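Local coordinates for AB hydrolase-1 domain-containing protein (Thermoplasma acidophilum DSM 1728, PDB 3BDI) that probably acts as a hydrolase of the alpha/beta hydrolase superfamily, ABHD14 family, with a substrate that remains undefined, at residues M2-E7 / Q18-T23; R177-V181 / I199-F203; K140-I146 / E168-I173. All coordinates share one frame. Residues are numbered along the deposited sequence.

Contact 1. Residues M2-E7 / Q18-T23; sequences MALQEE and QRKMVT
Two salt bridges tie the hairpin strands together, one on each face. Glu-6 OE2 accepts from Arg-19 NE at 2.8 Å, with Arg-19 NH2 adding a weak bond to the same oxygen at 3.1 Å. On the face carrying Gln-5, Glu-7, Gln-18 and Lys-20, Glu-7 OE2 receives both Lys-20 NZ and Gln-18 NE2 at 2.8 Å; Glu-7, Gln-18 and Lys-20 all take chi1 p. Gln-18 OE1 turns to Tyr-93, and Arg-19 has a second acid, Asp-44.

The backbones are extended and antiparallel, their short axes 4.8 Å apart at 155°. Gln-5 and Lys-20 form a hydrogen-bonded pair (Gln-5 N to Lys-20 O 2.9 Å, Lys-20 N to Gln-5 O 2.8 Å), Glu-6 and Arg-19 a non-hydrogen-bonded pair, and Glu-7 and Gln-18 the next hydrogen-bonded pair (Glu-7 N to Gln-18 O 3.0 Å, Gln-18 N to Glu-7 O 2.8 Å).

Toward the N-terminus direct pairing gives way to water: W1 links Ala-3 O (2.7 Å) to Val-22 N (3.1 Å), W2 links Ala-3 N (2.9 Å) to Val-22 O (3.0 Å). Here the selenomethionines pack, Met-2 CE on Met-21 CG at 3.7 Å, beside Leu-4 CB and Met-21 CE at 4.0 Å.

This hairpin forms one margin of the alpha/beta sheet, with 18-21 bonded onward to strand 57-62; paired charges and bridging waters suit its partly solvated position.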
loop_
_atom_site.group_PDB
_atom_site.type_symbol
_atom_site.label_atom_id
_atom_site.label_comp_id
_atom_site.label_asym_id
_atom_site.label_seq_id
_atom_site.Cartn_x
_atom_site.Cartn_y
_atom_site.Cartn_z
HETATM N N MSE A 2 -9.074 21.331 -2.630
HETATM C CA MSE A 2 -8.701 19.890 -2.777
HETATM C C MSE A 2 -9.709 19.130 -3.638
HETATM O O MSE A 2 -10.926 19.259 -3.473
HETATM C CB MSE A 2 -8.426 19.136 -1.474
HETATM C CG MSE A 2 -7.262 19.715 -0.583
HETATM SE SE MSE A 2 -5.492 20.146 -1.326
HETATM C CE MSE A 2 -5.044 18.382 -1.950
ATOM N N ALA A 3 -9.186 18.356 -4.589
ATOM C CA ALA A 3 -10.004 17.636 -5.566
ATOM C C ALA A 3 -9.544 16.204 -5.650
ATOM O O ALA A 3 -8.336 15.965 -5.662
ATOM C CB ALA A 3 -9.828 18.253 -6.928
ATOM N N LEU A 4 -10.489 15.273 -5.711
ATOM C CA LEU A 4 -10.115 13.879 -6.019
ATOM C C LEU A 4 -10.167 13.726 -7.529
ATOM O O LEU A 4 -11.240 13.740 -8.123
ATOM C CB LEU A 4 -11.037 12.885 -5.363
ATOM C CG LEU A 4 -10.659 11.427 -5.745
ATOM C CD1 LEU A 4 -9.471 10.985 -4.946
ATOM C CD2 LEU A 4 -11.861 10.566 -5.526
ATOM N N GLN A 5 -8.985 13.549 -8.126
ATOM C CA GLN A 5 -8.821 13.424 -9.566
ATOM C C GLN A 5 -8.807 11.948 -9.902
ATOM O O GLN A 5 -8.131 11.181 -9.231
ATOM C CB GLN A 5 -7.535 14.058 -10.025
ATOM C CG GLN A 5 -7.542 15.567 -9.911
ATOM C CD GLN A 5 -6.221 16.134 -10.346
ATOM O OE1 GLN A 5 -5.910 16.198 -11.567
ATOM N NE2 GLN A 5 -5.419 16.498 -9.393
ATOM N N GLU A 6 -9.553 11.590 -10.914
ATOM C CA GLU A 6 -9.612 10.196 -11.398
ATOM C C GLU A 6 -9.214 10.253 -12.871
ATOM O O GLU A 6 -9.753 11.054 -13.634
ATOM C CB GLU A 6 -10.980 9.594 -11.198
ATOM C CG GLU A 6 -11.411 9.559 -9.754
ATOM C CD GLU A 6 -12.801 9.025 -9.536
ATOM O OE1 GLU A 6 -13.733 9.509 -10.218
ATOM O OE2 GLU A 6 -13.010 8.146 -8.680
ATOM N N GLU A 7 -8.231 9.470 -13.277
ATOM C CA GLU A 7 -7.638 9.634 -14.597
ATOM C C GLU A 7 -6.880 8.379 -14.979
ATOM O O GLU A 7 -6.639 7.483 -14.156
ATOM C CB GLU A 7 -6.657 10.806 -14.602
ATOM C CG GLU A 7 -5.463 10.606 -13.698
ATOM C CD GLU A 7 -4.550 11.832 -13.533
ATOM O OE1 GLU A 7 -4.980 12.960 -13.877
ATOM O OE2 GLU A 7 -3.430 11.655 -13.006
ATOM N N GLN A 18 -5.915 5.629 -12.137
ATOM C CA GLN A 18 -5.584 6.061 -10.785
ATOM C C GLN A 18 -6.487 7.127 -10.262
ATOM O O GLN A 18 -7.106 7.881 -11.016
ATOM C CB GLN A 18 -4.114 6.550 -10.692
ATOM C CG GLN A 18 -3.844 7.876 -11.395
ATOM C CD GLN A 18 -2.398 8.364 -11.202
ATOM O OE1 GLN A 18 -1.578 7.679 -10.607
ATOM N NE2 GLN A 18 -2.056 9.522 -11.770
ATOM N N ARG A 19 -6.525 7.201 -8.952
ATOM C CA ARG A 19 -7.194 8.262 -8.186
ATOM C C ARG A 19 -6.158 8.978 -7.359
ATOM O O ARG A 19 -5.298 8.346 -6.768
ATOM C CB ARG A 19 -8.241 7.643 -7.277
ATOM C CG ARG A 19 -9.107 6.596 -7.978
ATOM C CD ARG A 19 -10.120 6.003 -7.047
ATOM N NE ARG A 19 -11.251 6.904 -6.815
ATOM C CZ ARG A 19 -12.006 6.874 -5.714
ATOM N NH1 ARG A 19 -11.664 6.105 -4.690
ATOM N NH2 ARG A 19 -13.053 7.693 -5.620
ATOM N N LYS A 20 -6.225 10.320 -7.332
ATOM C CA LYS A 20 -5.211 11.050 -6.577
ATOM C C LYS A 20 -5.776 12.317 -5.982
ATOM O O LYS A 20 -6.696 12.860 -6.529
ATOM C CB LYS A 20 -3.988 11.378 -7.439
ATOM C CG LYS A 20 -4.265 12.379 -8.524
ATOM C CD LYS A 20 -3.072 12.548 -9.445
ATOM C CE LYS A 20 -3.284 13.681 -10.443
ATOM N NZ LYS A 20 -2.236 13.734 -11.531
HETATM N N MSE A 21 -5.206 12.723 -4.855
HETATM C CA MSE A 21 -5.500 14.020 -4.237
HETATM C C MSE A 21 -4.168 14.661 -3.868
HETATM O O MSE A 21 -3.496 14.225 -2.971
HETATM C CB MSE A 21 -6.370 13.808 -3.021
HETATM C CG MSE A 21 -6.826 15.120 -2.371
HETATM SE SE MSE A 21 -8.172 14.980 -0.989
HETATM C CE MSE A 21 -9.753 14.743 -2.040
ATOM N N VAL A 22 -3.803 15.662 -4.649
ATOM C CA VAL A 22 -2.454 16.204 -4.506
ATOM C C VAL A 22 -2.458 17.740 -4.585
ATOM O O VAL A 22 -3.349 18.330 -5.178
ATOM C CB VAL A 22 -1.534 15.637 -5.619
ATOM C CG1 VAL A 22 -1.529 14.073 -5.606
ATOM C CG2 VAL A 22 -1.980 16.126 -6.932
ATOM N N THR A 23 -1.418 18.334 -4.033
ATOM C CA THR A 23 -1.135 19.755 -4.236
ATOM C C THR A 23 0.384 19.893 -4.326
ATOM O O THR A 23 1.107 19.180 -3.634
ATOM C CB THR A 23 -1.762 20.602 -3.114
ATOM O OG1 THR A 23 -1.539 21.993 -3.398
ATOM C CG2 THR A 23 -1.196 20.239 -1.735
HETATM O O HOH W 1 -5.889 16.621 -6.709
HETATM O O HOH W 2 -6.284 18.628 -4.690
HETATM O O HOH W 3 -2.789 16.476 -12.238
#

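Contact 2. Residues R177-V181 / I199-F203; sequences RLEIV and ITVDF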
loop_
_atom_site.group_PDB
_atom_site.type_symbol
_atom_site.label_atom_id
_atom_site.label_comp_id
_atom_site.label_asym_id
_atom_site.label_seq_id
_atom_site.Cartn_x
_atom_site.Cartn_y
_atom_site.Cartn_z
ATOM N N ARG A 177 5.443 -1.348 14.021
ATOM C CA ARG A 177 4.280 -1.112 14.934
ATOM C C ARG A 177 3.213 -2.161 14.446
ATOM O O ARG A 177 2.813 -2.095 13.308
ATOM C CB ARG A 177 3.735 0.354 14.789
ATOM C CG ARG A 177 2.374 0.623 15.433
ATOM C CD ARG A 177 2.090 2.158 15.538
ATOM N NE ARG A 177 0.736 2.367 16.013
ATOM C CZ ARG A 177 0.139 3.580 15.918
ATOM N NH1 ARG A 177 0.814 4.653 15.463
ATOM N NH2 ARG A 177 -1.065 3.768 16.419
ATOM N N LEU A 178 2.847 -3.160 15.266
ATOM C CA LEU A 178 1.710 -4.089 14.963
ATOM C C LEU A 178 0.455 -3.637 15.674
ATOM O O LEU A 178 0.445 -3.449 16.897
ATOM C CB LEU A 178 1.998 -5.524 15.400
ATOM C CG LEU A 178 0.884 -6.567 15.240
ATOM C CD1 LEU A 178 0.454 -6.630 13.752
ATOM C CD2 LEU A 178 1.314 -7.929 15.788
ATOM N N GLU A 179 -0.605 -3.463 14.920
ATOM C CA GLU A 179 -1.896 -3.176 15.505
ATOM C C GLU A 179 -2.971 -4.175 15.066
ATOM O O GLU A 179 -3.200 -4.297 13.934
ATOM C CB GLU A 179 -2.335 -1.782 15.155
ATOM C CG GLU A 179 -1.264 -0.630 15.483
ATOM C CD GLU A 179 -0.964 -0.168 16.963
ATOM O OE1 GLU A 179 -0.088 -0.659 17.707
ATOM O OE2 GLU A 179 -1.387 0.877 17.280
ATOM N N ILE A 180 -3.613 -4.849 16.015
ATOM C CA ILE A 180 -4.642 -5.806 15.691
ATOM C C ILE A 180 -5.975 -5.127 16.027
ATOM O O ILE A 180 -6.229 -4.732 17.172
ATOM C CB ILE A 180 -4.438 -7.179 16.448
ATOM C CG1 ILE A 180 -3.097 -7.852 16.078
ATOM C CG2 ILE A 180 -5.549 -8.125 16.100
ATOM C CD1 ILE A 180 -2.715 -9.070 16.938
ATOM N N VAL A 181 -6.818 -4.967 15.002
ATOM C CA VAL A 181 -8.073 -4.251 15.099
ATOM C C VAL A 181 -9.192 -5.236 15.426
ATOM O O VAL A 181 -9.496 -6.127 14.642
ATOM C CB VAL A 181 -8.343 -3.495 13.782
ATOM C CG1 VAL A 181 -9.695 -2.762 13.825
ATOM C CG2 VAL A 181 -7.207 -2.537 13.467
ATOM N N ILE A 199 -5.593 4.706 13.432
ATOM C CA ILE A 199 -4.293 4.066 13.592
ATOM C C ILE A 199 -3.324 4.522 12.488
ATOM O O ILE A 199 -2.149 4.846 12.753
ATOM C CB ILE A 199 -4.416 2.527 13.587
ATOM C CG1 ILE A 199 -5.130 2.040 14.847
ATOM C CG2 ILE A 199 -3.026 1.845 13.406
ATOM C CD1 ILE A 199 -5.726 0.648 14.600
ATOM N N THR A 200 -3.766 4.548 11.218
ATOM C CA THR A 200 -2.870 4.902 10.135
ATOM C C THR A 200 -2.505 6.382 10.154
ATOM O O THR A 200 -1.369 6.738 9.914
ATOM C CB THR A 200 -3.367 4.476 8.749
ATOM O OG1 THR A 200 -4.654 5.079 8.484
ATOM C CG2 THR A 200 -3.374 2.915 8.610
ATOM N N VAL A 201 -3.446 7.256 10.488
ATOM C CA VAL A 201 -3.144 8.666 10.639
ATOM C C VAL A 201 -2.133 8.886 11.774
ATOM O O VAL A 201 -1.207 9.690 11.646
ATOM C CB VAL A 201 -4.428 9.506 10.832
ATOM C CG1 VAL A 201 -4.113 10.933 11.337
ATOM C CG2 VAL A 201 -5.221 9.561 9.521
ATOM N N ASP A 202 -2.326 8.202 12.901
ATOM C CA ASP A 202 -1.392 8.364 14.002
ATOM C C ASP A 202 0.035 7.937 13.580
ATOM O O ASP A 202 1.024 8.629 13.868
ATOM C CB ASP A 202 -1.852 7.546 15.177
ATOM C CG ASP A 202 -1.008 7.750 16.358
ATOM O OD1 ASP A 202 -1.105 8.831 17.005
ATOM O OD2 ASP A 202 -0.209 6.859 16.594
ATOM N N PHE A 203 0.170 6.795 12.890
ATOM C CA PHE A 203 1.440 6.364 12.387
ATOM C C PHE A 203 2.089 7.382 11.462
ATOM O O PHE A 203 3.254 7.715 11.572
ATOM C CB PHE A 203 1.268 5.013 11.665
ATOM C CG PHE A 203 2.498 4.532 10.944
ATOM C CD1 PHE A 203 3.554 3.948 11.621
ATOM C CD2 PHE A 203 2.607 4.611 9.570
ATOM C CE1 PHE A 203 4.653 3.534 10.940
ATOM C CE2 PHE A 203 3.711 4.171 8.908
ATOM C CZ PHE A 203 4.727 3.632 9.603
#
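Strand 177-181 and helix segment 199-203 run nearly antiparallel, 165° between their directions, with axes 11.1 Å apart. That spacing is bridged by side chains alone: the CA-to-CB bonds of Arg-177, Glu-179 and Val-181 point at the helix, while Leu-178 and Ile-180 lie against helix 163-172 across the strand.

Ile-199 provides the apolar part. Its CD1 meets Val-181 CG2 at 3.7 Å, and its CG2 lies 3.7 Å from Glu-179 CG. Arg-177 reaches across with chi1 to chi3 all t, so that NH1 bonds Asp-202 OD2 at 2.7 Å and NH2 adds a weak bond to that oxygen at 3.2 Å. Glu-179 OE2, in the conformer given, takes Arg-177 NE at 2.9 Å and NH2 at 3.0 Å.

Here the last strand of the alpha/beta hydrolase sheet meets the C-terminal helix that covers it. One guanidinium held between two carboxylates makes a salt-bridge network that continues the hydrophobic strand-helix interface into a charged border.

Contact 3. Residues K140-I146 / E168-I173; sequences KGDMKKI and EYASII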
loop_
_atom_site.group_PDB
_atom_site.type_symbol
_atom_site.label_atom_id
_atom_site.label_comp_id
_atom_site.label_asym_id
_atom_site.label_seq_id
_atom_site.Cartn_x
_atom_site.Cartn_y
_atom_site.Cartn_z
ATOM N N LYS A 140 11.328 -13.598 4.444
ATOM C CA LYS A 140 11.639 -13.233 5.842
ATOM C C LYS A 140 13.093 -12.807 6.015
ATOM O O LYS A 140 13.394 -11.871 6.786
ATOM C CB LYS A 140 11.345 -14.420 6.763
ATOM C CG LYS A 140 9.892 -14.824 6.775
ATOM C CD LYS A 140 9.684 -16.036 7.673
ATOM C CE LYS A 140 8.265 -16.531 7.529
ATOM N NZ LYS A 140 8.030 -17.735 8.405
ATOM N N GLY A 141 14.016 -13.484 5.321
ATOM C CA GLY A 141 15.431 -13.182 5.478
ATOM C C GLY A 141 15.746 -11.806 4.915
ATOM O O GLY A 141 16.654 -11.125 5.387
ATOM N N ASP A 142 14.961 -11.351 3.936
ATOM C CA ASP A 142 15.206 -10.027 3.379
ATOM C C ASP A 142 14.457 -8.960 4.177
ATOM O O ASP A 142 14.928 -7.825 4.359
ATOM C CB ASP A 142 14.748 -10.016 1.917
ATOM C CG ASP A 142 15.323 -11.186 1.122
ATOM O OD1 ASP A 142 16.463 -11.038 0.641
ATOM O OD2 ASP A 142 14.646 -12.248 1.005
HETATM N N MSE A 143 13.263 -9.318 4.641
HETATM C CA MSE A 143 12.470 -8.455 5.482
HETATM C C MSE A 143 13.215 -8.081 6.728
HETATM O O MSE A 143 13.040 -6.983 7.214
HETATM C CB MSE A 143 11.133 -9.105 5.855
HETATM C CG MSE A 143 10.152 -9.111 4.696
HETATM SE SE MSE A 143 8.533 -10.140 5.009
HETATM C CE MSE A 143 8.386 -10.198 6.840
ATOM N N LYS A 144 14.066 -8.981 7.256
ATOM C CA LYS A 144 14.824 -8.620 8.439
ATOM C C LYS A 144 15.687 -7.378 8.242
ATOM O O LYS A 144 15.980 -6.692 9.246
ATOM C CB LYS A 144 15.641 -9.802 9.020
ATOM C CG LYS A 144 16.885 -10.187 8.306
ATOM C CD LYS A 144 17.605 -11.360 9.038
ATOM C CE LYS A 144 18.861 -11.763 8.314
ATOM N NZ LYS A 144 19.746 -12.689 9.098
ATOM N N LYS A 145 16.002 -7.063 6.985
ATOM C CA LYS A 145 16.828 -5.923 6.611
ATOM C C LYS A 145 16.108 -4.576 6.510
ATOM O O LYS A 145 16.757 -3.522 6.521
ATOM C CB LYS A 145 17.553 -6.226 5.303
ATOM N N ILE A 146 14.783 -4.592 6.428
ATOM C CA ILE A 146 14.034 -3.341 6.254
ATOM C C ILE A 146 14.312 -2.333 7.356
ATOM O O ILE A 146 14.130 -2.603 8.549
ATOM C CB ILE A 146 12.491 -3.618 6.137
ATOM C CG1 ILE A 146 12.217 -4.390 4.843
ATOM C CG2 ILE A 146 11.676 -2.348 6.132
ATOM C CD1 ILE A 146 10.779 -5.022 4.788
ATOM N N GLU A 168 4.959 -12.802 13.977
ATOM C CA GLU A 168 6.214 -13.146 13.361
ATOM C C GLU A 168 6.782 -12.006 12.492
ATOM O O GLU A 168 7.926 -11.609 12.601
ATOM C CB GLU A 168 6.073 -14.409 12.551
ATOM C CG GLU A 168 7.432 -14.932 12.187
ATOM C CD GLU A 168 7.410 -16.204 11.407
ATOM O OE1 GLU A 168 6.300 -16.741 11.159
ATOM O OE2 GLU A 168 8.532 -16.645 11.061
ATOM N N TYR A 169 5.956 -11.407 11.635
ATOM C CA TYR A 169 6.453 -10.313 10.820
ATOM C C TYR A 169 6.838 -9.112 11.676
ATOM O O TYR A 169 7.772 -8.386 11.329
ATOM C CB TYR A 169 5.407 -9.906 9.781
ATOM C CG TYR A 169 5.137 -10.896 8.682
ATOM C CD1 TYR A 169 5.924 -12.037 8.493
ATOM C CD2 TYR A 169 4.078 -10.687 7.791
ATOM C CE1 TYR A 169 5.654 -12.934 7.465
ATOM C CE2 TYR A 169 3.811 -11.566 6.783
ATOM C CZ TYR A 169 4.586 -12.700 6.608
ATOM O OH TYR A 169 4.315 -13.583 5.586
ATOM N N ALA A 170 6.141 -8.900 12.792
ATOM C CA ALA A 170 6.430 -7.785 13.675
ATOM C C ALA A 170 7.799 -7.960 14.334
ATOM O O ALA A 170 8.510 -6.996 14.607
ATOM C CB ALA A 170 5.359 -7.668 14.734
ATOM N N SER A 171 8.151 -9.198 14.572
ATOM C CA SER A 171 9.487 -9.495 15.111
ATOM C C SER A 171 10.595 -9.337 14.083
ATOM O O SER A 171 11.700 -8.852 14.378
ATOM C CB SER A 171 9.495 -10.934 15.591
ATOM O OG SER A 171 8.500 -11.160 16.551
ATOM N N ILE A 172 10.343 -9.797 12.874
ATOM C CA ILE A 172 11.304 -9.701 11.798
ATOM C C ILE A 172 11.627 -8.243 11.437
ATOM O O ILE A 172 12.793 -7.894 11.206
ATOM C CB ILE A 172 10.809 -10.489 10.544
ATOM C CG1 ILE A 172 10.737 -11.988 10.875
ATOM C CG2 ILE A 172 11.693 -10.247 9.338
ATOM C CD1 ILE A 172 9.949 -12.817 9.852
ATOM N N ILE A 173 10.611 -7.388 11.306
ATOM C CA ILE A 173 10.861 -6.008 10.887
ATOM C C ILE A 173 11.064 -5.158 12.133
ATOM O O ILE A 173 10.162 -4.866 12.873
ATOM C CB ILE A 173 9.689 -5.461 10.000
ATOM C CG1 ILE A 173 9.508 -6.362 8.793
ATOM C CG2 ILE A 173 9.986 -4.053 9.592
ATOM C CD1 ILE A 173 8.254 -6.013 7.926
#
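Selenomethionine Met-143 is the apolar centre, directed from helix 140-143 into the groove between Tyr-169, Ile-172 and Ile-173. Its methyl CE sits over one face of the Tyr-169 ring, 4.0 Å from the centroid and 29° off the normal, a CH-pi contact whose closest atom is Tyr-169 CD1 at 3.5 Å. Met-143 SE lies 4.8 Å from the centroid of the Tyr-169 ring, so the whole end of the side chain makes a Met-aromatic contact. Met-143 CB meets Ile-172 CG2 at 3.7 Å, and CE approaches Ile-173 CD1 at 4.3 Å.

Ile-146 extends this cluster after the type I turn from Met-143 to Ile-146, placing its CD1 4.1 Å from Ile-173 CD1. Ile-173 is the first residue to leave helical geometry, where the chain heads for strand 177-181. Beneath the cluster, Tyr-169 rests on Leu-152 and Trp-154 of strand 150-155, while Met-143 and Ile-146 also touch helix 109-120.

The backbones come closest at Lys-144 and Ile-172, with CA atoms 5.0 Å apart; Lys-144 CA makes a nearly linear CA-H...O contact of 3.5 Å to Ile-172 O. Farther out, the aliphatic stem of Lys-140 covers Ile-172 (CG to CD1, 3.7 Å), and its extended end carries NZ to Glu-168 OE2, a 2.9 Å salt bridge.

A short helix from the segment following strand 125-131 is thus packed against the helix that connects the last two strands of the alpha/beta hydrolase sheet. Aromatic and aliphatic contacts fill the inner side, and the single Lys-Glu pair closes the more exposed margin.

How the contacts relate
Contacts 1 and 2 involve the two outermost strands of the same mixed sheet, 5-11 and 177-181; their centres are 25 Å apart and their nearest atoms about 12 Å. Contact 3 is on the other side of the chain's centre from contact 1, 33 Å between centres, but adjoins contact 2: helix 163-172 leads into strand 177-181, and Leu-178 CB packs on Ala-170 CB at 4.0 Å. Contacts 2 and 3 thus involve helices covering opposite faces of that strand. The probable catalytic triad is Ser-108, Asp-158 and His-186; His-186 falls between the segments of contact 2, Asp-158 between those of contact 3. A bound PEG lies about 8 Å from the Val-181 side chain.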